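Local coordinates for PpBBE-like 1 D396N (Physcomitrella patens subsp. patens, PDB 6EO5), which oxidises cellobiose as a berberine bridge enzyme-like flavoprotein oxidase that carries bi-covalently attached FAD, represented here by an engineered variant, at residues Thr113-Ala118 with Val208-Phe213; Ser335-Gly340 with Gln426-Tyr431; Phe363-Tyr368 with Ser389-Gln394. One frame throughout, in Å; residues are numbered along the deposited sequence.

Interaction 1: residues Thr113-Ala118 with Val208-Phe213; sequences TAVVGA and VTQFTF. With FAD (flavin-adenine dinucleotide), chain C.
Val-116 meets the ring of Phe-213 at its edge: Val-116 CG2 lies 3.7 Å from Phe-213 CD2, and Val-116 CB falls in the ring plane. With CG1 anti to the backbone N (chi1 -177°), the CG2 branch stands beside that nitrogen and is the one that reaches the phenyl rim. Ala-114 and Phe-211 point to the same face, so these four side chains give it an apolar surface. Within the second strand Val-208 places CG1 over one face of the Phe-211 ring. On the reverse face Val-115 divides its two methyls, CG1 resting 3.4 Å from Gln-210 OE1 and CG2 lying 4.0 Å from Thr-212 OG1. Gln-210 OE1 accepts a hydrogen bond from Gln-104 NE2, and branched valine and threonine suit the extended backbone. Antiparallel hydrogen-bonded pairs join Ala-114 to Phe-213 and Val-116 to Phe-211; the bond from Val-116 N to Phe-211 O is 2.8 Å long and nearly straight at 172°. Ala-118 N then reaches Thr-209 O from above the carbonyl plane. Next to it, Val-208 reads the adenine of FAD with its backbone, N binding N1A at 3.0 Å and O accepting from N6A at 3.0 Å. Thr-209 and Gln-210 form a classic beta bulge against Gln-174 of strand 170-176, strand 105-108 pairs with 113-117 on its other side, and helix 147-153 covers the two phenylalanines.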
loop_
_atom_site.group_PDB
_atom_site.type_symbol
_atom_site.label_atom_id
_atom_site.label_comp_id
_atom_site.label_asym_id
_atom_site.label_seq_id
_atom_site.Cartn_x
_atom_site.Cartn_y
_atom_site.Cartn_z
ATOM N N THR A 113 7.562 18.384 9.745
ATOM C CA THR A 113 8.132 17.101 9.365
ATOM C C THR A 113 8.113 16.167 10.569
ATOM O O THR A 113 7.934 16.598 11.712
ATOM C CB THR A 113 9.573 17.235 8.840
ATOM O OG1 THR A 113 10.477 17.440 9.939
ATOM C CG2 THR A 113 9.686 18.406 7.876
ATOM N N ALA A 114 8.290 14.875 10.295
ATOM C CA ALA A 114 8.402 13.879 11.348
ATOM C C ALA A 114 9.392 12.818 10.899
ATOM O O ALA A 114 9.568 12.588 9.699
ATOM C CB ALA A 114 7.046 13.244 11.688
ATOM N N VAL A 115 10.046 12.181 11.869
ATOM C CA VAL A 115 10.961 11.075 11.612
ATOM C C VAL A 115 10.268 9.796 12.047
ATOM O O VAL A 115 9.800 9.696 13.188
ATOM C CB VAL A 115 12.296 11.250 12.347
ATOM C CG1 VAL A 115 13.128 9.986 12.207
ATOM C CG2 VAL A 115 13.041 12.441 11.799
ATOM N N VAL A 116 10.190 8.820 11.142
ATOM C CA VAL A 116 9.492 7.562 11.392
ATOM C C VAL A 116 10.437 6.414 11.069
ATOM O O VAL A 116 11.050 6.394 9.997
ATOM C CB VAL A 116 8.198 7.456 10.562
ATOM C CG1 VAL A 116 7.452 6.185 10.881
ATOM C CG2 VAL A 116 7.319 8.652 10.827
ATOM N N GLY A 117 10.566 5.470 12.000
ATOM C CA GLY A 117 11.368 4.288 11.748
ATOM C C GLY A 117 10.631 3.258 10.908
ATOM O O GLY A 117 9.410 3.148 10.956
ATOM N N ALA A 118 11.395 2.468 10.148
ATOM C CA ALA A 118 10.814 1.604 9.125
ATOM C C ALA A 118 9.995 0.452 9.701
ATOM O O ALA A 118 9.400 -0.324 8.943
ATOM C CB ALA A 118 11.909 1.057 8.215
ATOM N N VAL A 208 15.686 0.178 3.947
ATOM C CA VAL A 208 15.395 1.475 4.546
ATOM C C VAL A 208 15.258 1.307 6.052
ATOM O O VAL A 208 14.535 0.424 6.530
ATOM C CB VAL A 208 14.127 2.091 3.936
ATOM C CG1 VAL A 208 13.721 3.357 4.707
ATOM C CG2 VAL A 208 14.347 2.419 2.468
ATOM N N THR A 209 15.971 2.140 6.809
ATOM C CA THR A 209 15.899 2.087 8.265
ATOM C C THR A 209 15.031 3.182 8.862
ATOM O O THR A 209 14.424 2.963 9.915
ATOM C CB THR A 209 17.298 2.170 8.880
ATOM O OG1 THR A 209 17.975 3.321 8.357
ATOM C CG2 THR A 209 18.090 0.909 8.562
ATOM N N GLN A 210 14.943 4.349 8.222
ATOM C CA GLN A 210 14.016 5.358 8.704
ATOM C C GLN A 210 13.557 6.258 7.565
ATOM O O GLN A 210 14.226 6.398 6.535
ATOM C CB GLN A 210 14.625 6.190 9.837
ATOM C CG GLN A 210 15.697 7.176 9.428
ATOM C CD GLN A 210 15.960 8.191 10.526
ATOM O OE1 GLN A 210 15.789 7.894 11.713
ATOM N NE2 GLN A 210 16.354 9.401 10.135
ATOM N N PHE A 211 12.388 6.859 7.774
ATOM C CA PHE A 211 11.787 7.831 6.878
ATOM C C PHE A 211 11.727 9.201 7.545
ATOM O O PHE A 211 11.599 9.313 8.768
ATOM C CB PHE A 211 10.357 7.433 6.508
ATOM C CG PHE A 211 10.255 6.236 5.639
ATOM C CD1 PHE A 211 10.269 6.374 4.260
ATOM C CD2 PHE A 211 10.102 4.976 6.187
ATOM C CE1 PHE A 211 10.162 5.278 3.440
ATOM C CE2 PHE A 211 9.990 3.858 5.369
ATOM C CZ PHE A 211 10.020 4.012 3.992
ATOM N N THR A 212 11.775 10.248 6.727
ATOM C CA THR A 212 11.396 11.589 7.155
ATOM C C THR A 212 10.248 12.056 6.276
ATOM O O THR A 212 10.416 12.186 5.057
ATOM C CB THR A 212 12.560 12.577 7.069
ATOM O OG1 THR A 212 13.630 12.120 7.900
ATOM C CG2 THR A 212 12.110 13.931 7.560
ATOM N N PHE A 213 9.095 12.321 6.900
ATOM C CA PHE A 213 7.855 12.649 6.208
ATOM C C PHE A 213 7.490 14.115 6.375
ATOM O O PHE A 213 7.668 14.691 7.451
ATOM C CB PHE A 213 6.689 11.800 6.721
ATOM C CG PHE A 213 6.746 10.372 6.289
ATOM C CD1 PHE A 213 6.489 10.031 4.966
ATOM C CD2 PHE A 213 7.049 9.368 7.195
ATOM C CE1 PHE A 213 6.528 8.719 4.551
ATOM C CE2 PHE A 213 7.091 8.047 6.790
ATOM C CZ PHE A 213 6.829 7.720 5.462
HETATM P PA FAD C . 5.711 -5.945 3.617
HETATM O O1A FAD C . 5.201 -7.292 3.129
HETATM O O2A FAD C . 6.482 -6.069 4.906
HETATM O O5B FAD C . 6.571 -5.139 2.514
HETATM C C5B FAD C . 6.202 -5.127 1.151
HETATM C C4B FAD C . 7.429 -4.980 0.259
HETATM O O4B FAD C . 8.222 -3.890 0.693
HETATM C C3B FAD C . 8.321 -6.208 0.305
HETATM O O3B FAD C . 8.955 -6.347 -0.947
HETATM C C2B FAD C . 9.352 -5.832 1.336
HETATM O O2B FAD C . 10.551 -6.546 1.163
HETATM C C1B FAD C . 9.506 -4.336 1.097
HETATM N N9A FAD C . 9.982 -3.686 2.339
HETATM C C8A FAD C . 9.414 -3.782 3.588
HETATM N N7A FAD C . 10.155 -3.064 4.460
HETATM C C5A FAD C . 11.191 -2.515 3.791
HETATM C C6A FAD C . 12.239 -1.713 4.202
HETATM N N6A FAD C . 12.332 -1.352 5.477
HETATM N N1A FAD C . 13.174 -1.288 3.284
HETATM C C2A FAD C . 13.067 -1.679 1.969
HETATM N N3A FAD C . 12.026 -2.485 1.561
HETATM C C4A FAD C . 11.102 -2.900 2.461
HETATM N N1 FAD C . -2.484 -0.015 0.068
HETATM C C2 FAD C . -2.839 1.333 -0.058
HETATM O O2 FAD C . -2.226 2.122 -0.807
HETATM N N3 FAD C . -3.901 1.816 0.687
HETATM C C4 FAD C . -4.604 0.984 1.533
HETATM O O4 FAD C . -5.533 1.442 2.191
HETATM C C4X FAD C . -4.255 -0.353 1.655
HETATM N N5 FAD C . -4.934 -1.166 2.537
HETATM C C5X FAD C . -4.397 -2.387 2.899
HETATM C C6 FAD C . -5.017 -3.136 3.894
HETATM C C7 FAD C . -4.456 -4.324 4.391
HETATM C C7M FAD C . -5.153 -5.101 5.486
HETATM C C8 FAD C . -3.287 -4.816 3.773
HETATM C C8M FAD C . -2.688 -6.150 4.174
HETATM C C9 FAD C . -2.726 -4.090 2.705
HETATM C C9A FAD C . -3.252 -2.862 2.264
HETATM N N10 FAD C . -2.738 -2.140 1.179
HETATM C C10 FAD C . -3.161 -0.845 0.950
HETATM C "C1'" FAD C . -1.538 -2.606 0.425
HETATM C "C2'" FAD C . -0.283 -2.078 1.113
HETATM O "O2'" FAD C . -0.024 -0.725 0.818
HETATM C "C3'" FAD C . 0.897 -2.911 0.666
HETATM O "O3'" FAD C . 0.600 -4.236 1.034
HETATM C "C4'" FAD C . 2.178 -2.405 1.323
HETATM O "O4'" FAD C . 3.260 -2.641 0.444
HETATM C "C5'" FAD C . 2.392 -3.074 2.679
HETATM O "O5'" FAD C . 3.626 -2.740 3.279
HETATM P P FAD C . 4.162 -3.661 4.496
HETATM O O1P FAD C . 5.412 -3.044 5.079
HETATM O O2P FAD C . 3.118 -3.944 5.542
HETATM O O3P FAD C . 4.361 -5.089 3.782
#

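Interaction 2: residues Ser335-Gly340 with Gln426-Tyr431; sequences SIYVNG and QAYQNY. With FAD (flavin-adenine dinucleotide), chain C.
The Tyr-337 ring turns its edge to residues 426-431, with Gln-426 C and Ala-427 O in its plane, while His-386 stacks on it and Tyr-368 meets it edge-to-face. Tyr-337 OH, bonded to Tyr-368 OH, comes 3.3 Å from Tyr-428 CD1, the two tyrosine side chains crossing at a slant. Tyr-428 has the backbone N of Asn-430 over the centre of one face, and at its edge lie Tyr-431 CE2 and the flavin carbonyl oxygen O2. Tyr-431 in turn carries Tyr-428 CD2 above one face, offset toward the rim, and receives Ser-335 CB at its edge, 3.7 Å from Tyr-431 CD2. Tyrosine suits these places because a broad ring can pack against its neighbours and still bring a hydroxyl to a polar partner: Tyr-428 OH donates to FAD O2 at 2.6 Å and is also bonded to Gly-155 N.

Strand 331-338 is an outermost strand of the seven-stranded antiparallel sheet, and residues 426-431 form a loop in the berberine-like family region, between helices 405-420 and 438-442. The loop thus joins the sheet to the flavin. Two bonds fasten it. Tyr-428 N donates to Ser-335 OG at 2.9 Å (165°), the hydroxyl being placed between the backbone N and the carbonyl carbon (chi1 80°); serine is small enough to fit beside Ala-427 CB, 3.5 Å from OG. Tyr-337 N donates to Gln-426 O at 2.9 Å, more bent at 133°. A water hydrogen-bonded to Ser-335 OG (2.9 Å) donates to Tyr-431 O, tying the far end of the loop to the same hydroxyl. Asn-430 ND2 lies 2.7 Å from O4' of the FAD ribityl chain.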
loop_
_atom_site.group_PDB
_atom_site.type_symbol
_atom_site.label_atom_id
_atom_site.label_comp_id
_atom_site.label_asym_id
_atom_site.label_seq_id
_atom_site.Cartn_x
_atom_site.Cartn_y
_atom_site.Cartn_z
ATOM N N SER A 335 -4.743 -5.684 -9.912
ATOM C CA SER A 335 -5.206 -4.296 -9.961
ATOM C C SER A 335 -5.068 -3.751 -11.380
ATOM O O SER A 335 -4.428 -4.365 -12.254
ATOM C CB SER A 335 -4.448 -3.407 -8.963
ATOM O OG SER A 335 -3.173 -3.028 -9.458
ATOM N N ILE A 336 -5.678 -2.584 -11.607
ATOM C CA ILE A 336 -5.624 -1.918 -12.906
ATOM C C ILE A 336 -5.971 -0.455 -12.703
ATOM O O ILE A 336 -6.600 -0.088 -11.711
ATOM C CB ILE A 336 -6.586 -2.593 -13.915
ATOM C CG1 ILE A 336 -6.009 -2.537 -15.333
ATOM C CG2 ILE A 336 -7.974 -1.991 -13.828
ATOM C CD1 ILE A 336 -6.764 -3.383 -16.305
ATOM N N TYR A 337 -5.560 0.394 -13.648
ATOM C CA TYR A 337 -5.911 1.812 -13.635
ATOM C C TYR A 337 -6.863 2.141 -14.783
ATOM O O TYR A 337 -6.723 1.614 -15.894
ATOM C CB TYR A 337 -4.664 2.701 -13.728
ATOM C CG TYR A 337 -3.973 2.925 -12.406
ATOM C CD1 TYR A 337 -4.506 3.811 -11.448
ATOM C CD2 TYR A 337 -2.789 2.252 -12.100
ATOM C CE1 TYR A 337 -3.863 4.011 -10.208
ATOM C CE2 TYR A 337 -2.148 2.436 -10.877
ATOM C CZ TYR A 337 -2.683 3.311 -9.939
ATOM O OH TYR A 337 -2.022 3.469 -8.743
ATOM N N VAL A 338 -7.826 3.014 -14.504
ATOM C CA VAL A 338 -8.811 3.484 -15.473
ATOM C C VAL A 338 -8.655 4.989 -15.608
ATOM O O VAL A 338 -8.563 5.700 -14.598
ATOM C CB VAL A 338 -10.247 3.134 -15.047
ATOM C CG1 VAL A 338 -11.229 3.589 -16.103
ATOM C CG2 VAL A 338 -10.381 1.636 -14.785
ATOM N N ASN A 339 -8.613 5.471 -16.844
ATOM C CA ASN A 339 -8.463 6.892 -17.126
ATOM C C ASN A 339 -9.827 7.553 -17.286
ATOM O O ASN A 339 -10.832 6.895 -17.573
ATOM C CB ASN A 339 -7.645 7.111 -18.393
ATOM C CG ASN A 339 -6.190 6.768 -18.215
ATOM O OD1 ASN A 339 -5.675 6.699 -17.099
ATOM N ND2 ASN A 339 -5.509 6.554 -19.329
ATOM N N GLY A 340 -9.853 8.873 -17.089
ATOM C CA GLY A 340 -11.052 9.649 -17.359
ATOM C C GLY A 340 -11.507 9.432 -18.796
ATOM O O GLY A 340 -10.682 9.297 -19.693
ATOM N N GLN A 426 -1.903 -0.265 -16.964
ATOM C CA GLN A 426 -1.102 0.014 -15.781
ATOM C C GLN A 426 -1.769 -0.553 -14.537
ATOM O O GLN A 426 -2.994 -0.716 -14.476
ATOM C CB GLN A 426 -0.869 1.507 -15.604
ATOM C CG GLN A 426 -0.566 2.256 -16.876
ATOM C CD GLN A 426 -1.177 3.672 -16.854
ATOM O OE1 GLN A 426 -1.041 4.428 -15.866
ATOM N NE2 GLN A 426 -1.880 4.018 -17.930
ATOM N N ALA A 427 -0.940 -0.868 -13.549
ATOM C CA ALA A 427 -1.385 -1.442 -12.292
ATOM C C ALA A 427 -0.665 -0.746 -11.143
ATOM O O ALA A 427 0.353 -0.079 -11.341
ATOM C CB ALA A 427 -1.130 -2.951 -12.248
ATOM N N TYR A 428 -1.204 -0.930 -9.931
ATOM C CA TYR A 428 -0.720 -0.277 -8.716
ATOM C C TYR A 428 0.173 -1.244 -7.941
ATOM O O TYR A 428 -0.287 -2.309 -7.508
ATOM C CB TYR A 428 -1.900 0.191 -7.862
ATOM C CG TYR A 428 -1.536 0.816 -6.521
ATOM C CD1 TYR A 428 -0.476 1.713 -6.405
ATOM C CD2 TYR A 428 -2.282 0.527 -5.378
ATOM C CE1 TYR A 428 -0.151 2.277 -5.187
ATOM C CE2 TYR A 428 -1.973 1.088 -4.152
ATOM C CZ TYR A 428 -0.912 1.967 -4.059
ATOM O OH TYR A 428 -0.612 2.525 -2.836
ATOM N N GLN A 429 1.441 -0.859 -7.747
ATOM C CA GLN A 429 2.449 -1.795 -7.256
ATOM C C GLN A 429 2.282 -2.166 -5.786
ATOM O O GLN A 429 2.906 -3.143 -5.344
ATOM C CB GLN A 429 3.845 -1.225 -7.497
ATOM C CG GLN A 429 4.020 0.233 -7.103
ATOM C CD GLN A 429 3.842 1.188 -8.272
ATOM O OE1 GLN A 429 2.861 1.101 -9.031
ATOM N NE2 GLN A 429 4.794 2.107 -8.427
ATOM N N ASN A 430 1.475 -1.428 -5.010
ATOM C CA ASN A 430 1.169 -1.915 -3.671
ATOM C C ASN A 430 0.111 -3.002 -3.676
ATOM O O ASN A 430 -0.071 -3.661 -2.649
ATOM C CB ASN A 430 0.722 -0.788 -2.746
ATOM C CG ASN A 430 1.876 -0.138 -2.023
ATOM O OD1 ASN A 430 1.898 1.083 -1.857
ATOM N ND2 ASN A 430 2.835 -0.940 -1.581
ATOM N N TYR A 431 -0.587 -3.199 -4.789
ATOM C CA TYR A 431 -1.400 -4.403 -4.984
ATOM C C TYR A 431 -0.623 -5.443 -5.801
ATOM O O TYR A 431 -1.113 -6.007 -6.777
ATOM C CB TYR A 431 -2.730 -4.040 -5.640
ATOM C CG TYR A 431 -3.533 -3.024 -4.857
ATOM C CD1 TYR A 431 -3.381 -2.899 -3.478
ATOM C CD2 TYR A 431 -4.447 -2.188 -5.491
ATOM C CE1 TYR A 431 -4.110 -1.972 -2.751
ATOM C CE2 TYR A 431 -5.185 -1.252 -4.769
ATOM C CZ TYR A 431 -5.007 -1.146 -3.395
ATOM O OH TYR A 431 -5.735 -0.218 -2.666
HETATM P PA FAD C . 5.711 -5.945 3.617
HETATM O O1A FAD C . 5.201 -7.292 3.129
HETATM O O2A FAD C . 6.482 -6.069 4.906
HETATM O O5B FAD C . 6.571 -5.139 2.514
HETATM C C5B FAD C . 6.202 -5.127 1.151
HETATM C C4B FAD C . 7.429 -4.980 0.259
HETATM O O4B FAD C . 8.222 -3.890 0.693
HETATM C C3B FAD C . 8.321 -6.208 0.305
HETATM O O3B FAD C . 8.955 -6.347 -0.947
HETATM C C2B FAD C . 9.352 -5.832 1.336
HETATM O O2B FAD C . 10.551 -6.546 1.163
HETATM C C1B FAD C . 9.506 -4.336 1.097
HETATM N N9A FAD C . 9.982 -3.686 2.339
HETATM C C8A FAD C . 9.414 -3.782 3.588
HETATM N N7A FAD C . 10.155 -3.064 4.460
HETATM C C5A FAD C . 11.191 -2.515 3.791
HETATM C C6A FAD C . 12.239 -1.713 4.202
HETATM N N6A FAD C . 12.332 -1.352 5.477
HETATM N N1A FAD C . 13.174 -1.288 3.284
HETATM C C2A FAD C . 13.067 -1.679 1.969
HETATM N N3A FAD C . 12.026 -2.485 1.561
HETATM C C4A FAD C . 11.102 -2.900 2.461
HETATM N N1 FAD C . -2.484 -0.015 0.068
HETATM C C2 FAD C . -2.839 1.333 -0.058
HETATM O O2 FAD C . -2.226 2.122 -0.807
HETATM N N3 FAD C . -3.901 1.816 0.687
HETATM C C4 FAD C . -4.604 0.984 1.533
HETATM O O4 FAD C . -5.533 1.442 2.191
HETATM C C4X FAD C . -4.255 -0.353 1.655
HETATM N N5 FAD C . -4.934 -1.166 2.537
HETATM C C5X FAD C . -4.397 -2.387 2.899
HETATM C C6 FAD C . -5.017 -3.136 3.894
HETATM C C7 FAD C . -4.456 -4.324 4.391
HETATM C C7M FAD C . -5.153 -5.101 5.486
HETATM C C8 FAD C . -3.287 -4.816 3.773
HETATM C C8M FAD C . -2.688 -6.150 4.174
HETATM C C9 FAD C . -2.726 -4.090 2.705
HETATM C C9A FAD C . -3.252 -2.862 2.264
HETATM N N10 FAD C . -2.738 -2.140 1.179
HETATM C C10 FAD C . -3.161 -0.845 0.950
HETATM C "C1'" FAD C . -1.538 -2.606 0.425
HETATM C "C2'" FAD C . -0.283 -2.078 1.113
HETATM O "O2'" FAD C . -0.024 -0.725 0.818
HETATM C "C3'" FAD C . 0.897 -2.911 0.666
HETATM O "O3'" FAD C . 0.600 -4.236 1.034
HETATM C "C4'" FAD C . 2.178 -2.405 1.323
HETATM O "O4'" FAD C . 3.260 -2.641 0.444
HETATM C "C5'" FAD C . 2.392 -3.074 2.679
HETATM O "O5'" FAD C . 3.626 -2.740 3.279
HETATM P P FAD C . 4.162 -3.661 4.496
HETATM O O1P FAD C . 5.412 -3.044 5.079
HETATM O O2P FAD C . 3.118 -3.944 5.542
HETATM O O3P FAD C . 4.361 -5.089 3.782
HETATM O O HOH W 1 -1.240 -5.200 -9.568
#

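Interaction 3: residues Phe363-Tyr368 with Ser389-Gln394; sequences FIYNLY and SLYSIQ
Tyr-365 is central to the apolar contact, lying side by side with Tyr-391 and Ile-393 and pointing the same way. Tyr-365 CD2 is 3.5 Å from Tyr-391 CE1, the two ring planes standing at 71°, and 3.6 Å from Ile-393 CG1. Tyr-391 OH is hydrogen-bonded to Gln-243 OE1. Further along, the leucines Leu-367 and Leu-390 meet through their CD1 methyls at 4.1 Å.

Backbone bonds join the antiparallel strands, Gln-394 N giving an almost straight one to Ile-364 O at 2.8 Å. Tyr-368 N closes the end of the pairing on Leu-390 O, next to the classic beta bulge that Leu-390 and Tyr-391 form against Val-338.

Two waters link the polar groups. One donates to Ile-364 O, accepts from Asn-366 N and lies 2.6 Å from Ser-392 OG; the second is hydrogen-bonded to the same OG and to Tyr-368 OH. Serine is short enough to leave both waters their places. The Tyr-368 ring lies obliquely against Ser-389, its CG 3.6 Å from Ser-389 OG. A phenylalanine in place of Tyr-368 would probably leave the second water and the Tyr-337 hydroxyl each without this partner.

The sheet is therefore two-sided. Tyr-365 and Ile-393 give a largely apolar face that packs against helices 235-246 and 405-420. Asn-366 and Ser-392, with their waters, and Gln-394, whose OE1 binds Tyr-83 OH, make the other face more polar beside Ile-364, with the Asn-366 side chain about 5 Å from FAD.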
loop_
_atom_site.group_PDB
_atom_site.type_symbol
_atom_site.label_atom_id
_atom_site.label_comp_id
_atom_site.label_asym_id
_atom_site.label_seq_id
_atom_site.Cartn_x
_atom_site.Cartn_y
_atom_site.Cartn_z
ATOM N N PHE A 363 -14.122 -5.816 -4.664
ATOM C CA PHE A 363 -13.609 -4.873 -5.661
ATOM C C PHE A 363 -13.738 -3.445 -5.138
ATOM O O PHE A 363 -14.844 -3.008 -4.791
ATOM C CB PHE A 363 -14.362 -5.044 -6.983
ATOM C CG PHE A 363 -14.327 -6.455 -7.499
ATOM C CD1 PHE A 363 -15.252 -7.398 -7.054
ATOM C CD2 PHE A 363 -13.341 -6.860 -8.395
ATOM C CE1 PHE A 363 -15.200 -8.720 -7.500
ATOM C CE2 PHE A 363 -13.300 -8.178 -8.851
ATOM C CZ PHE A 363 -14.230 -9.101 -8.403
ATOM N N ILE A 364 -12.617 -2.717 -5.087
ATOM C CA ILE A 364 -12.534 -1.405 -4.450
ATOM C C ILE A 364 -11.882 -0.432 -5.429
ATOM O O ILE A 364 -10.852 -0.751 -6.031
ATOM C CB ILE A 364 -11.733 -1.473 -3.133
ATOM C CG1 ILE A 364 -12.371 -2.463 -2.164
ATOM C CG2 ILE A 364 -11.562 -0.088 -2.473
ATOM C CD1 ILE A 364 -11.591 -2.607 -0.888
ATOM N N TYR A 365 -12.460 0.769 -5.557
ATOM C CA TYR A 365 -12.062 1.747 -6.572
ATOM C C TYR A 365 -11.626 3.024 -5.867
ATOM O O TYR A 365 -12.475 3.789 -5.398
ATOM C CB TYR A 365 -13.215 2.031 -7.537
ATOM C CG TYR A 365 -13.841 0.797 -8.168
ATOM C CD1 TYR A 365 -14.664 -0.049 -7.430
ATOM C CD2 TYR A 365 -13.631 0.490 -9.509
ATOM C CE1 TYR A 365 -15.246 -1.174 -8.010
ATOM C CE2 TYR A 365 -14.215 -0.632 -10.095
ATOM C CZ TYR A 365 -15.020 -1.460 -9.339
ATOM O OH TYR A 365 -15.611 -2.572 -9.909
ATOM N N ASN A 366 -10.316 3.262 -5.784
ATOM C CA ASN A 366 -9.790 4.467 -5.141
ATOM C C ASN A 366 -9.792 5.620 -6.130
ATOM O O ASN A 366 -9.218 5.504 -7.215
ATOM C CB ASN A 366 -8.372 4.241 -4.631
ATOM C CG ASN A 366 -8.316 3.260 -3.503
ATOM O OD1 ASN A 366 -9.325 2.985 -2.861
ATOM N ND2 ASN A 366 -7.125 2.724 -3.242
ATOM N N LEU A 367 -10.403 6.740 -5.754
ATOM C CA LEU A 367 -10.532 7.859 -6.676
ATOM C C LEU A 367 -9.241 8.671 -6.710
ATOM O O LEU A 367 -8.703 9.038 -5.660
ATOM C CB LEU A 367 -11.709 8.740 -6.267
ATOM C CG LEU A 367 -11.923 9.969 -7.142
ATOM C CD1 LEU A 367 -12.520 9.535 -8.470
ATOM C CD2 LEU A 367 -12.803 10.998 -6.436
ATOM N N TYR A 368 -8.731 8.930 -7.925
ATOM C CA TYR A 368 -7.589 9.811 -8.125
ATOM C C TYR A 368 -8.148 11.121 -8.709
ATOM O O TYR A 368 -8.707 11.939 -7.968
ATOM C CB TYR A 368 -6.517 9.176 -9.007
ATOM C CG TYR A 368 -5.688 8.077 -8.356
ATOM C CD1 TYR A 368 -6.288 6.925 -7.843
ATOM C CD2 TYR A 368 -4.304 8.183 -8.278
ATOM C CE1 TYR A 368 -5.532 5.920 -7.254
ATOM C CE2 TYR A 368 -3.541 7.184 -7.689
ATOM C CZ TYR A 368 -4.162 6.056 -7.184
ATOM O OH TYR A 368 -3.407 5.052 -6.616
ATOM N N SER A 389 -4.838 8.942 -13.940
ATOM C CA SER A 389 -5.997 8.067 -13.930
ATOM C C SER A 389 -7.158 8.727 -13.201
ATOM O O SER A 389 -6.981 9.654 -12.407
ATOM C CB SER A 389 -5.669 6.749 -13.235
ATOM O OG SER A 389 -5.525 7.014 -11.843
ATOM N N LEU A 390 -8.361 8.215 -13.465
ATOM C CA LEU A 390 -9.505 8.607 -12.650
ATOM C C LEU A 390 -9.549 7.792 -11.360
ATOM O O LEU A 390 -9.717 8.360 -10.272
ATOM C CB LEU A 390 -10.798 8.447 -13.449
ATOM C CG LEU A 390 -12.097 8.933 -12.813
ATOM C CD1 LEU A 390 -12.017 10.416 -12.394
ATOM C CD2 LEU A 390 -13.275 8.679 -13.762
ATOM N N TYR A 391 -9.363 6.471 -11.456
ATOM C CA TYR A 391 -9.363 5.615 -10.278
ATOM C C TYR A 391 -8.591 4.331 -10.569
ATOM O O TYR A 391 -8.346 3.975 -11.726
ATOM C CB TYR A 391 -10.797 5.307 -9.818
ATOM C CG TYR A 391 -11.664 4.630 -10.855
ATOM C CD1 TYR A 391 -11.622 3.244 -11.031
ATOM C CD2 TYR A 391 -12.548 5.366 -11.638
ATOM C CE1 TYR A 391 -12.414 2.624 -11.963
ATOM C CE2 TYR A 391 -13.354 4.749 -12.575
ATOM C CZ TYR A 391 -13.281 3.378 -12.737
ATOM O OH TYR A 391 -14.073 2.744 -13.676
ATOM N N SER A 392 -8.201 3.645 -9.493
ATOM C CA SER A 392 -7.617 2.312 -9.547
ATOM C C SER A 392 -8.675 1.284 -9.174
ATOM O O SER A 392 -9.638 1.601 -8.474
ATOM C CB SER A 392 -6.444 2.196 -8.578
ATOM O OG SER A 392 -6.882 2.443 -7.240
ATOM N N ILE A 393 -8.499 0.045 -9.630
ATOM C CA ILE A 393 -9.379 -1.055 -9.232
ATOM C C ILE A 393 -8.553 -2.079 -8.465
ATOM O O ILE A 393 -7.584 -2.633 -9.002
ATOM C CB ILE A 393 -10.075 -1.726 -10.431
ATOM C CG1 ILE A 393 -10.803 -0.718 -11.319
ATOM C CG2 ILE A 393 -11.070 -2.764 -9.929
ATOM C CD1 ILE A 393 -11.541 -1.383 -12.474
ATOM N N GLN A 394 -8.949 -2.360 -7.229
ATOM C CA GLN A 394 -8.375 -3.468 -6.475
ATOM C C GLN A 394 -9.301 -4.677 -6.597
ATOM O O GLN A 394 -10.491 -4.586 -6.267
ATOM C CB GLN A 394 -8.152 -3.093 -5.011
ATOM C CG GLN A 394 -7.263 -4.091 -4.286
ATOM C CD GLN A 394 -7.318 -3.965 -2.777
ATOM O OE1 GLN A 394 -6.814 -4.825 -2.051
ATOM N NE2 GLN A 394 -7.936 -2.898 -2.298
HETATM O O HOH W 2 -8.441 0.919 -5.780
HETATM O O HOH W 3 -4.646 3.107 -5.659
#

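How the interactions relate
Interactions 2 and 3 are neighbours, their centres 7 Å apart, because strands 331-338 and 391-398 lie side by side in one antiparallel sheet. They touch directly: Val-338 O is 2.8 Å from Leu-390 N and Ile-336 O is 2.8 Å from Ile-393 N, both probable hydrogen bonds. Along the chain interaction 3 is nested within the loop that interaction 2 closes. Interaction 1 lies across the chain's centre, with its centre about 27 Å and 28 Å from those of interactions 2 and 3. What spans the gap is the cofactor: interaction 1 binds the adenine end, interaction 2 the ribityl chain and flavin, and interaction 3 brings the Asn-366 side chain to about 5 Å from FAD.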